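PDB 1LRZ: aminoacyltransferase FemA from Staphylococcus aureus, which builds part of the pentaglycine bridge of staphylococcal peptidoglycan, adding its second and third glycines from glycyl-tRNA. Local coordinates for residues K9-G12 / A13-S17; S94-V97 / K98-C102; Y115-H118 / D119-T123; N174-G177 / L178-R181; V345-E348 / M349-A353. All blocks are in the same frame, centred on the assembly; numbering follows the deposited sequence.

Contact 1: K9-G12 / A13-S17; sequences KEFG and AFTDS
Phe11 O is met by Thr15 through two of its atoms. Thr15 N comes in at 3.0 Å to this oxygen with an almost straight hydrogen bond (177°), while Thr15 OG1 sits 3.1 Å from Phe11 O; the single hydroxyl proton can be given either there or to Gln25 O. This is one turn of the amphipathic helix 8-16, which follows the edge strand 2-5 and lies against the sheet through strands 52-63 and 67-78. With OG1 turned back over the helix backbone between N and the carbonyl carbon (chi1 59°), the methyl of Thr15 is left to point at the neighbouring ring. Thr15 CG2 stands over one face of Phe11, 4.1 Å from the ring centroid, in a CH-pi contact. It lies toward the rim, with CE1 of Phe11 its nearest ring atom. Phe11 reaches on to Ala55 and Leu57, and Phe14 to Val52 and Val77. On the outer side, Lys9 has only its carbonyl engaged across the turn, taking Ala13 N at 3.0 Å from Lys9 O. Glu10 turns its carboxylate to Lys46, and Asp16 forms a salt bridge with Arg235, tying this part of the helix to a distant part of the chain. Ser17 folds back over the last turn, and its OG donates to Phe14 O at 2.8 Å, an oxygen that Ser17 N also reaches.

Contact 2: S94-V97 / K98-C102; sequences SKYV and KKHRC
His100 turns back toward Tyr96, and its side chain can be traced outward from the backbone. CB passes 3.8 Å from Val97 O. With CG lying opposite the carbonyl carbon (chi1 -62°), the imidazole is swung over the end of the helix. CD2 then meets two things: its edge approaches Tyr96 O at 3.2 Å, and it rides over the rim of the Tyr96 ring on one face. Further out, NE2 of His100 lies over the same face, 3.6 Å from Tyr96 CZ and about equally far from the phenol oxygen. The two ring planes are inclined at 46°, an oblique meeting of imidazole and phenol. The backbone beneath is the C-terminal end of helix 83-98, the helix of a beta-alpha-beta crossover that joins strand 67-78 to the parallel strand 102-107. Here the bonding tightens to i to i+3 pairs, with Lys99 N on Tyr96 O and His100 N on Val97 O. Arg101 adopts left-handed backbone angles, and the chain then turns so that Cys102 N also donates to Val97 O, at 3.3 Å, from the face opposite to His100 N. Cys102 CB packs 3.6 Å from Val97 CB, and both residues rest on Phe70. Lys98 and Lys99 run extended alongside carbonyls of the last turn, Lys98 CG 3.1 Å from Ser94 O and Lys99 beside Lys95 O and Tyr96 O. The His100 ring also meets that of His41 edge-to-face.

Contact 3: Y115-H118 / D119-T123; sequences YLNH and DGEIT
Tyr115 and Thr123 open the ladder of a beta hairpin, strands 112-116 and 122-125, closed by a type I turn from Asn117 to Gly120 with a G1 bulge at Gly120. Backbone bonds come first: Thr123 N gives to Tyr115 O at 2.7 Å, Asn117 N to Glu121 O at 3.0 Å, and Gly120 N to Asn117 O. Between the first two, Leu116 and Ile122 form an antiparallel non-hydrogen-bonded pair. Side-chain to backbone bonds centre on Asn117. Its chi1 of 57° folds the amide over the turn, where OD1 takes Asp119 N at 2.7 Å, an Asx turn, and Glu121 N at 3.1 Å, the two donors coming from opposite faces of the amide. The amide's other atom makes the side-chain pair: ND2 of Asn117 donates in its own plane to the anti lone pair of Glu121 OE2, 2.9 Å away. Apolar contact is slight, with Leu116 CD2 on Ile122 CG1 at 4.0 Å. The two central turn residues look to other parts of the chain: Asp119 is salt-bridged to Lys384, and His118 NE2 is hydrogen-bonded to Ser159. A water bridges the strands: Thr123 OG1 donates to it at 2.6 Å, and it donates in turn to Leu116 O.

Contact 4: N174-G177 / L178-R181; sequences NMDG and LRKR
Asp176 and Arg179 meet where helix 177-187 begins, and the aspartate is its N-cap. The carboxylate carbon of Asp176 is tucked between its own N and carbonyl carbon (chi1 67°), which swings the acid over the first turn. From there OD2 accepts the capping bond from Arg179 N; the place of OD2 is less certain than the rest, because the model brings it too near the arginine chain. The other oxygen is on firmer ground. Asp176 OD1 takes NH2 of Arg179 at 2.9 Å on its syn lone pair, the acceptor lying in the guanidinium plane, so that this salt bridge is made at the edge of the group and the two planes are nearly coplanar. Arg179 needs two bends to get there: chi2 of 69° folds the chain back and an unusual chi3 of -142° turns the tip toward the acid. Leu178 CD2 lies over one face of that guanidinium. Met175, by contrast, is straight beyond CG and crosses Arg179 obliquely; its CB is 3.9 Å from Arg179 CB, and SD passes beside Arg179 O. Lys180 and Arg181 are also extended, but lead away from the turn, leaving their backbone to bond: Lys180 N to Asp176 O at 3.0 Å and Arg181 N to Gly177 O. In the fold, this corner follows helix 168-173. The Asp176 backbone is hydrogen-bonded to Gly385, Tyr386 touches Met175 and Arg179, and Tyr343 of helix 341-355 lies against Arg179.

Contact 5: V345-E348 / M349-A353; sequences VQWE and MINYA
Ile350 and Gln346 mark the tight side, where the backbone bond from Ile350 N to Gln346 O is 2.9 Å and nearly in line with the carbonyl. Ile350 CG1 presses on the same oxygen at 3.3 Å, while its CG2 reaches across to Trp347, 4.2 Å from CZ3. Met349 CG passes 3.8 Å from Val345 O; beyond it the chain is folded twice, chi2 and chi3 both near -55°. Val345 and Met349 are buried against Pro239 and Phe318, and Gln346 OE1 is bonded to Tyr361. That face belongs to the helix of a beta-alpha-beta unit, strand 325-332, helix 341-355 and strand 360-365, in which the helix links two adjacent parallel strands and packs against the sheet. On the partly exposed flank the Asn351 amide is modelled nearly perpendicular (87°) to the Trp347 indole, but ND2 is too close to the ring for its place, or its bond to Trp347 O, to be trusted. The backbone bond from Asn351 N to Trp347 O, 3.0 Å long, does not share that doubt. Trp347 leans on Ile171 and Ile172 of helix 168-173. On the remaining flank, Tyr352 N donates to Glu348 O at 2.9 Å and its CB passes by this oxygen, but the ring heads off toward His356 and Leu237.

How the contacts relate
Contacts 4 and 5 are the pair that touch: their centres are 15 Å apart, and Met175 CE packs on Trp347 CZ3 at 3.8 Å. Contact 5, nearest the centre of the chain, puts apolar side chains against the sheet containing strands 310-320 and 325-332, whereas contact 4 is a surface contact held by charge and a helix cap. Contacts 1 and 2 lie together on one side of the chain's centre, opposite contact 4, by the sheet containing strands 52-63 and 67-78: contact 1 on a helix, contact 2 at a helix C-terminus and the loop after it. Contact 3 sits at the edge of contact 5's sheet, where a polar hairpin turn replaces helix chemistry.

Contact 1: K9-G12 / A13-S17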
# COMPACT_ATOMS: atom_id res chain seq x y z
N LYS A 9 19.45 -5.07 15.43
CA LYS A 9 19.56 -6.33 14.70
C LYS A 9 18.53 -7.34 15.20
O LYS A 9 17.82 -7.95 14.40
CB LYS A 9 20.98 -6.88 14.86
CG LYS A 9 21.23 -8.19 14.13
CD LYS A 9 22.62 -8.75 14.47
CE LYS A 9 22.79 -10.17 13.97
NZ LYS A 9 24.09 -10.74 14.44
N GLU A 10 18.43 -7.51 16.51
CA GLU A 10 17.47 -8.44 17.07
C GLU A 10 16.05 -8.03 16.69
O GLU A 10 15.23 -8.86 16.36
CB GLU A 10 17.54 -8.47 18.60
CG GLU A 10 18.91 -8.74 19.18
CD GLU A 10 18.88 -8.72 20.69
OE1 GLU A 10 18.31 -7.77 21.26
OE2 GLU A 10 19.43 -9.65 21.31
N PHE A 11 15.78 -6.73 16.81
CA PHE A 11 14.48 -6.17 16.51
C PHE A 11 14.07 -6.47 15.08
O PHE A 11 13.01 -7.04 14.84
CB PHE A 11 14.50 -4.66 16.70
CG PHE A 11 13.18 -4.00 16.43
CD1 PHE A 11 12.11 -4.18 17.30
CD2 PHE A 11 13.01 -3.21 15.30
CE1 PHE A 11 10.88 -3.56 17.07
CE2 PHE A 11 11.78 -2.58 15.05
CZ PHE A 11 10.72 -2.75 15.93
N GLY A 12 14.92 -6.09 14.13
CA GLY A 12 14.64 -6.31 12.72
C GLY A 12 14.43 -7.77 12.34
O GLY A 12 13.52 -8.10 11.56
N ALA A 13 15.28 -8.65 12.88
CA ALA A 13 15.19 -10.07 12.57
C ALA A 13 13.87 -10.64 13.05
O ALA A 13 13.21 -11.42 12.33
CB ALA A 13 16.35 -10.82 13.23
N PHE A 14 13.46 -10.27 14.26
CA PHE A 14 12.20 -10.79 14.79
C PHE A 14 10.99 -10.27 14.03
O PHE A 14 10.14 -11.04 13.61
CB PHE A 14 12.03 -10.43 16.26
CG PHE A 14 10.72 -10.88 16.82
CD1 PHE A 14 10.45 -12.23 17.01
CD2 PHE A 14 9.74 -9.94 17.16
CE1 PHE A 14 9.23 -12.65 17.53
CE2 PHE A 14 8.52 -10.34 17.68
CZ PHE A 14 8.26 -11.70 17.87
N THR A 15 10.90 -8.96 13.86
CA THR A 15 9.74 -8.42 13.16
C THR A 15 9.60 -8.91 11.71
O THR A 15 8.49 -9.09 11.23
CB THR A 15 9.73 -6.89 13.22
OG1 THR A 15 10.93 -6.37 12.63
CG2 THR A 15 9.64 -6.43 14.69
N ASP A 16 10.73 -9.14 11.02
CA ASP A 16 10.69 -9.65 9.64
C ASP A 16 10.09 -11.06 9.58
O ASP A 16 9.60 -11.47 8.53
CB ASP A 16 12.09 -9.72 9.03
CG ASP A 16 12.54 -8.41 8.40
OD1 ASP A 16 13.68 -8.39 7.88
OD2 ASP A 16 11.78 -7.42 8.41
N SER A 17 10.15 -11.79 10.68
CA SER A 17 9.64 -13.16 10.69
C SER A 17 8.21 -13.31 11.18
O SER A 17 7.69 -14.41 11.20
CB SER A 17 10.55 -14.04 11.56
OG SER A 17 10.39 -13.72 12.94

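Contact 2: S94-V97 / K98-C102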
# COMPACT_ATOMS: atom_id res chain seq x y z
N SER A 94 3.99 -0.94 30.56
CA SER A 94 3.51 0.11 31.44
C SER A 94 4.60 0.45 32.45
O SER A 94 4.92 1.62 32.65
CB SER A 94 2.25 -0.36 32.19
OG SER A 94 1.17 -0.56 31.29
N LYS A 95 5.19 -0.58 33.07
CA LYS A 95 6.26 -0.38 34.04
C LYS A 95 7.45 0.30 33.37
O LYS A 95 8.10 1.17 33.95
CB LYS A 95 6.73 -1.72 34.61
CG LYS A 95 5.68 -2.51 35.35
CD LYS A 95 6.28 -3.81 35.88
CE LYS A 95 5.22 -4.71 36.49
NZ LYS A 95 5.80 -6.01 36.95
N TYR A 96 7.73 -0.12 32.15
CA TYR A 96 8.83 0.44 31.39
C TYR A 96 8.64 1.93 31.14
O TYR A 96 9.53 2.73 31.43
CB TYR A 96 8.98 -0.28 30.05
CG TYR A 96 10.15 0.22 29.24
CD1 TYR A 96 11.44 -0.25 29.48
CD2 TYR A 96 9.96 1.19 28.26
CE1 TYR A 96 12.53 0.23 28.75
CE2 TYR A 96 11.04 1.68 27.53
CZ TYR A 96 12.32 1.20 27.78
OH TYR A 96 13.38 1.69 27.07
N VAL A 97 7.49 2.33 30.62
CA VAL A 97 7.31 3.75 30.35
C VAL A 97 7.25 4.59 31.62
O VAL A 97 7.55 5.78 31.58
CB VAL A 97 6.08 4.04 29.47
CG1 VAL A 97 6.27 3.38 28.10
CG2 VAL A 97 4.80 3.56 30.16
N LYS A 98 6.89 3.98 32.75
CA LYS A 98 6.84 4.72 34.01
C LYS A 98 8.25 5.06 34.48
O LYS A 98 8.44 5.90 35.35
CB LYS A 98 6.12 3.92 35.09
CG LYS A 98 4.62 3.81 34.86
CD LYS A 98 3.95 2.87 35.86
CE LYS A 98 2.46 2.72 35.55
NZ LYS A 98 1.76 1.83 36.51
N LYS A 99 9.24 4.38 33.90
CA LYS A 99 10.63 4.64 34.24
C LYS A 99 11.12 5.82 33.41
O LYS A 99 12.19 6.36 33.66
CB LYS A 99 11.51 3.43 33.89
CG LYS A 99 11.38 2.26 34.84
CD LYS A 99 12.21 1.07 34.37
CE LYS A 99 11.91 -0.15 35.22
NZ LYS A 99 12.66 -1.36 34.76
N HIS A 100 10.34 6.22 32.42
CA HIS A 100 10.77 7.31 31.55
C HIS A 100 9.84 8.51 31.54
O HIS A 100 9.68 9.17 30.51
CB HIS A 100 10.98 6.77 30.14
CG HIS A 100 12.05 5.72 30.05
ND1 HIS A 100 13.39 6.03 29.95
CD2 HIS A 100 11.97 4.37 30.07
CE1 HIS A 100 14.09 4.92 29.90
NE2 HIS A 100 13.26 3.89 29.97
N ARG A 101 9.25 8.79 32.70
CA ARG A 101 8.38 9.95 32.90
C ARG A 101 7.24 10.04 31.89
O ARG A 101 6.91 11.12 31.38
CB ARG A 101 9.23 11.24 32.86
CG ARG A 101 10.37 11.25 33.89
CD ARG A 101 11.18 12.56 33.92
NE ARG A 101 12.12 12.55 35.05
CZ ARG A 101 12.80 13.61 35.49
NH1 ARG A 101 13.62 13.48 36.53
NH2 ARG A 101 12.67 14.79 34.89
N CYS A 102 6.62 8.91 31.61
CA CYS A 102 5.52 8.89 30.68
C CYS A 102 4.29 9.52 31.31
O CYS A 102 3.99 9.29 32.49
CB CYS A 102 5.21 7.45 30.27
SG CYS A 102 3.79 7.30 29.16

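Contact 3: Y115-H118 / D119-T123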
# COMPACT_ATOMS: atom_id res chain seq x y z
N TYR A 115 -13.73 -8.62 9.74
CA TYR A 115 -13.52 -8.68 8.29
C TYR A 115 -14.83 -8.23 7.67
O TYR A 115 -15.90 -8.60 8.15
CB TYR A 115 -13.23 -10.11 7.84
CG TYR A 115 -11.99 -10.69 8.48
CD1 TYR A 115 -12.08 -11.74 9.40
CD2 TYR A 115 -10.73 -10.18 8.17
CE1 TYR A 115 -10.93 -12.27 9.99
CE2 TYR A 115 -9.58 -10.70 8.75
CZ TYR A 115 -9.68 -11.73 9.66
OH TYR A 115 -8.54 -12.23 10.22
N LEU A 116 -14.75 -7.43 6.62
CA LEU A 116 -15.96 -6.93 5.94
C LEU A 116 -15.75 -7.00 4.44
O LEU A 116 -14.64 -7.25 3.98
CB LEU A 116 -16.22 -5.47 6.33
CG LEU A 116 -16.42 -5.16 7.83
CD1 LEU A 116 -15.08 -4.83 8.48
CD2 LEU A 116 -17.34 -3.99 7.99
N ASN A 117 -16.82 -6.78 3.67
CA ASN A 117 -16.68 -6.71 2.21
C ASN A 117 -16.69 -5.21 1.92
O ASN A 117 -16.88 -4.40 2.84
CB ASN A 117 -17.82 -7.42 1.46
CG ASN A 117 -19.21 -6.88 1.81
OD1 ASN A 117 -19.40 -5.70 2.11
ND2 ASN A 117 -20.21 -7.77 1.74
N HIS A 118 -16.47 -4.82 0.67
CA HIS A 118 -16.44 -3.40 0.35
C HIS A 118 -17.79 -2.71 0.29
O HIS A 118 -17.87 -1.57 -0.17
CB HIS A 118 -15.68 -3.18 -0.95
CG HIS A 118 -14.20 -3.44 -0.83
ND1 HIS A 118 -13.70 -4.67 -0.47
CD2 HIS A 118 -13.13 -2.64 -1.06
CE1 HIS A 118 -12.37 -4.62 -0.48
NE2 HIS A 118 -12.01 -3.40 -0.84
N ASP A 119 -18.84 -3.39 0.74
CA ASP A 119 -20.17 -2.82 0.79
C ASP A 119 -20.45 -2.48 2.25
O ASP A 119 -21.54 -2.03 2.59
CB ASP A 119 -21.22 -3.82 0.29
CG ASP A 119 -21.17 -4.03 -1.22
OD1 ASP A 119 -21.78 -5.01 -1.69
OD2 ASP A 119 -20.56 -3.21 -1.94
N GLY A 120 -19.47 -2.71 3.11
CA GLY A 120 -19.64 -2.41 4.52
C GLY A 120 -20.34 -3.47 5.36
O GLY A 120 -20.73 -3.21 6.49
N GLU A 121 -20.48 -4.67 4.81
CA GLU A 121 -21.12 -5.76 5.54
C GLU A 121 -20.08 -6.63 6.25
O GLU A 121 -19.09 -7.06 5.63
CB GLU A 121 -21.94 -6.63 4.59
CG GLU A 121 -22.98 -5.85 3.82
CD GLU A 121 -23.75 -6.70 2.83
OE1 GLU A 121 -24.99 -6.62 2.82
OE2 GLU A 121 -23.11 -7.44 2.05
N ILE A 122 -20.29 -6.90 7.53
CA ILE A 122 -19.35 -7.74 8.27
C ILE A 122 -19.40 -9.17 7.72
O ILE A 122 -20.47 -9.76 7.59
CB ILE A 122 -19.68 -7.76 9.77
CG1 ILE A 122 -19.46 -6.37 10.37
CG2 ILE A 122 -18.85 -8.84 10.47
CD1 ILE A 122 -19.97 -6.22 11.80
N THR A 123 -18.24 -9.71 7.37
CA THR A 123 -18.19 -11.06 6.84
C THR A 123 -17.66 -12.05 7.88
O THR A 123 -17.83 -13.26 7.73
CB THR A 123 -17.30 -11.16 5.57
OG1 THR A 123 -16.01 -10.58 5.83
CG2 THR A 123 -17.95 -10.43 4.40
O HOH W 1 -14.43 -10.43 3.80

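Contact 4: N174-G177 / L178-R181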
# COMPACT_ATOMS: atom_id res chain seq x y z
N ASN A 174 -9.92 -13.25 -10.83
CA ASN A 174 -10.82 -12.84 -9.75
C ASN A 174 -11.17 -11.35 -9.77
O ASN A 174 -11.96 -10.90 -8.94
CB ASN A 174 -10.21 -13.22 -8.38
CG ASN A 174 -10.07 -14.72 -8.21
OD1 ASN A 174 -10.67 -15.49 -8.95
ND2 ASN A 174 -9.29 -15.15 -7.21
N MET A 175 -10.58 -10.58 -10.69
CA MET A 175 -10.89 -9.16 -10.81
C MET A 175 -12.28 -9.04 -11.42
O MET A 175 -12.74 -9.98 -12.07
CB MET A 175 -9.91 -8.44 -11.76
CG MET A 175 -8.49 -8.22 -11.26
SD MET A 175 -7.46 -7.36 -12.48
CE MET A 175 -5.83 -7.48 -11.70
N ASP A 176 -12.95 -7.90 -11.24
CA ASP A 176 -14.25 -7.74 -11.87
C ASP A 176 -13.99 -7.33 -13.33
O ASP A 176 -12.85 -7.04 -13.72
CB ASP A 176 -15.13 -6.73 -11.10
CG ASP A 176 -14.61 -5.29 -11.15
OD1 ASP A 176 -15.24 -4.43 -10.50
OD2 ASP A 176 -13.60 -5.00 -11.82
N GLY A 177 -15.04 -7.32 -14.15
CA GLY A 177 -14.88 -7.00 -15.56
C GLY A 177 -14.06 -5.76 -15.89
O GLY A 177 -13.17 -5.80 -16.74
N LEU A 178 -14.36 -4.66 -15.22
CA LEU A 178 -13.66 -3.41 -15.47
C LEU A 178 -12.16 -3.48 -15.12
O LEU A 178 -11.32 -3.04 -15.91
CB LEU A 178 -14.35 -2.28 -14.68
CG LEU A 178 -13.97 -0.83 -15.02
CD1 LEU A 178 -14.12 -0.57 -16.52
CD2 LEU A 178 -14.86 0.11 -14.20
N ARG A 179 -11.80 -4.05 -13.97
CA ARG A 179 -10.38 -4.14 -13.62
C ARG A 179 -9.62 -5.10 -14.54
O ARG A 179 -8.49 -4.83 -14.94
CB ARG A 179 -10.19 -4.57 -12.16
CG ARG A 179 -10.39 -3.43 -11.18
CD ARG A 179 -11.86 -3.03 -11.16
NE ARG A 179 -12.01 -1.61 -11.04
CZ ARG A 179 -13.16 -1.00 -10.80
NH1 ARG A 179 -13.17 0.32 -10.71
NH2 ARG A 179 -14.28 -1.69 -10.63
N LYS A 180 -10.23 -6.23 -14.86
CA LYS A 180 -9.60 -7.20 -15.75
C LYS A 180 -9.34 -6.56 -17.12
O LYS A 180 -8.25 -6.65 -17.67
CB LYS A 180 -10.53 -8.40 -15.92
CG LYS A 180 -9.98 -9.55 -16.76
CD LYS A 180 -10.88 -10.78 -16.53
CE LYS A 180 -10.26 -12.09 -16.98
NZ LYS A 180 -11.17 -13.25 -16.66
N ARG A 181 -10.36 -5.89 -17.66
CA ARG A 181 -10.22 -5.26 -18.97
C ARG A 181 -9.10 -4.22 -18.99
O ARG A 181 -8.27 -4.22 -19.90
CB ARG A 181 -11.54 -4.60 -19.39
CG ARG A 181 -11.42 -3.79 -20.69
CD ARG A 181 -12.78 -3.33 -21.24
NE ARG A 181 -12.62 -2.45 -22.40
CZ ARG A 181 -13.62 -1.85 -23.03
NH1 ARG A 181 -13.38 -1.06 -24.07
NH2 ARG A 181 -14.87 -2.04 -22.62

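Contact 5: V345-E348 / M349-A353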
# COMPACT_ATOMS: atom_id res chain seq x y z
N VAL A 345 0.54 0.59 -12.64
CA VAL A 345 1.24 0.70 -11.36
C VAL A 345 0.83 -0.43 -10.41
O VAL A 345 1.68 -1.10 -9.83
CB VAL A 345 0.94 2.06 -10.68
CG1 VAL A 345 1.49 2.07 -9.24
CG2 VAL A 345 1.59 3.20 -11.48
N GLN A 346 -0.48 -0.65 -10.25
CA GLN A 346 -0.94 -1.71 -9.36
C GLN A 346 -0.47 -3.08 -9.84
O GLN A 346 -0.02 -3.91 -9.04
CB GLN A 346 -2.48 -1.71 -9.26
CG GLN A 346 -3.11 -0.46 -8.58
CD GLN A 346 -2.53 -0.21 -7.19
OE1 GLN A 346 -2.38 -1.14 -6.38
NE2 GLN A 346 -2.23 1.04 -6.90
N TRP A 347 -0.56 -3.33 -11.15
CA TRP A 347 -0.16 -4.64 -11.66
C TRP A 347 1.32 -4.92 -11.42
O TRP A 347 1.70 -6.06 -11.12
CB TRP A 347 -0.48 -4.76 -13.15
CG TRP A 347 -0.34 -6.17 -13.67
CD1 TRP A 347 0.42 -6.57 -14.73
CD2 TRP A 347 -1.01 -7.34 -13.18
NE1 TRP A 347 0.27 -7.93 -14.92
CE2 TRP A 347 -0.59 -8.42 -13.98
CE3 TRP A 347 -1.90 -7.58 -12.12
CZ2 TRP A 347 -1.06 -9.73 -13.78
CZ3 TRP A 347 -2.36 -8.88 -11.92
CH2 TRP A 347 -1.93 -9.94 -12.75
N GLU A 348 2.15 -3.89 -11.54
CA GLU A 348 3.59 -4.07 -11.33
C GLU A 348 3.87 -4.52 -9.89
O GLU A 348 4.64 -5.45 -9.67
CB GLU A 348 4.34 -2.75 -11.60
CG GLU A 348 5.84 -2.76 -11.23
CD GLU A 348 6.71 -3.50 -12.25
OE1 GLU A 348 6.51 -3.30 -13.47
OE2 GLU A 348 7.60 -4.27 -11.83
N MET A 349 3.23 -3.88 -8.93
CA MET A 349 3.48 -4.22 -7.53
C MET A 349 2.80 -5.50 -7.04
O MET A 349 3.32 -6.18 -6.16
CB MET A 349 3.16 -3.01 -6.66
CG MET A 349 4.06 -1.78 -7.01
SD MET A 349 5.87 -2.12 -7.07
CE MET A 349 6.09 -2.76 -5.52
N ILE A 350 1.65 -5.83 -7.61
CA ILE A 350 0.98 -7.08 -7.25
C ILE A 350 1.92 -8.20 -7.73
O ILE A 350 2.13 -9.20 -7.04
CB ILE A 350 -0.38 -7.22 -7.96
CG1 ILE A 350 -1.41 -6.32 -7.29
CG2 ILE A 350 -0.81 -8.68 -7.97
CD1 ILE A 350 -2.75 -6.28 -8.00
N ASN A 351 2.50 -8.01 -8.93
CA ASN A 351 3.42 -9.01 -9.47
C ASN A 351 4.72 -9.07 -8.69
O ASN A 351 5.32 -10.14 -8.56
CB ASN A 351 3.69 -8.74 -10.96
CG ASN A 351 2.71 -9.48 -11.85
OD1 ASN A 351 2.80 -10.70 -11.99
ND2 ASN A 351 1.76 -8.75 -12.44
N TYR A 352 5.15 -7.92 -8.17
CA TYR A 352 6.35 -7.88 -7.36
C TYR A 352 6.14 -8.86 -6.20
O TYR A 352 6.96 -9.75 -5.96
CB TYR A 352 6.57 -6.47 -6.80
CG TYR A 352 7.80 -6.35 -5.92
CD1 TYR A 352 8.94 -5.67 -6.36
CD2 TYR A 352 7.83 -6.93 -4.64
CE1 TYR A 352 10.08 -5.56 -5.55
CE2 TYR A 352 8.96 -6.83 -3.83
CZ TYR A 352 10.08 -6.15 -4.29
OH TYR A 352 11.20 -6.06 -3.50
N ALA A 353 5.01 -8.71 -5.50
CA ALA A 353 4.68 -9.58 -4.37
C ALA A 353 4.62 -11.07 -4.77
O ALA A 353 5.16 -11.93 -4.06
CB ALA A 353 3.34 -9.15 -3.75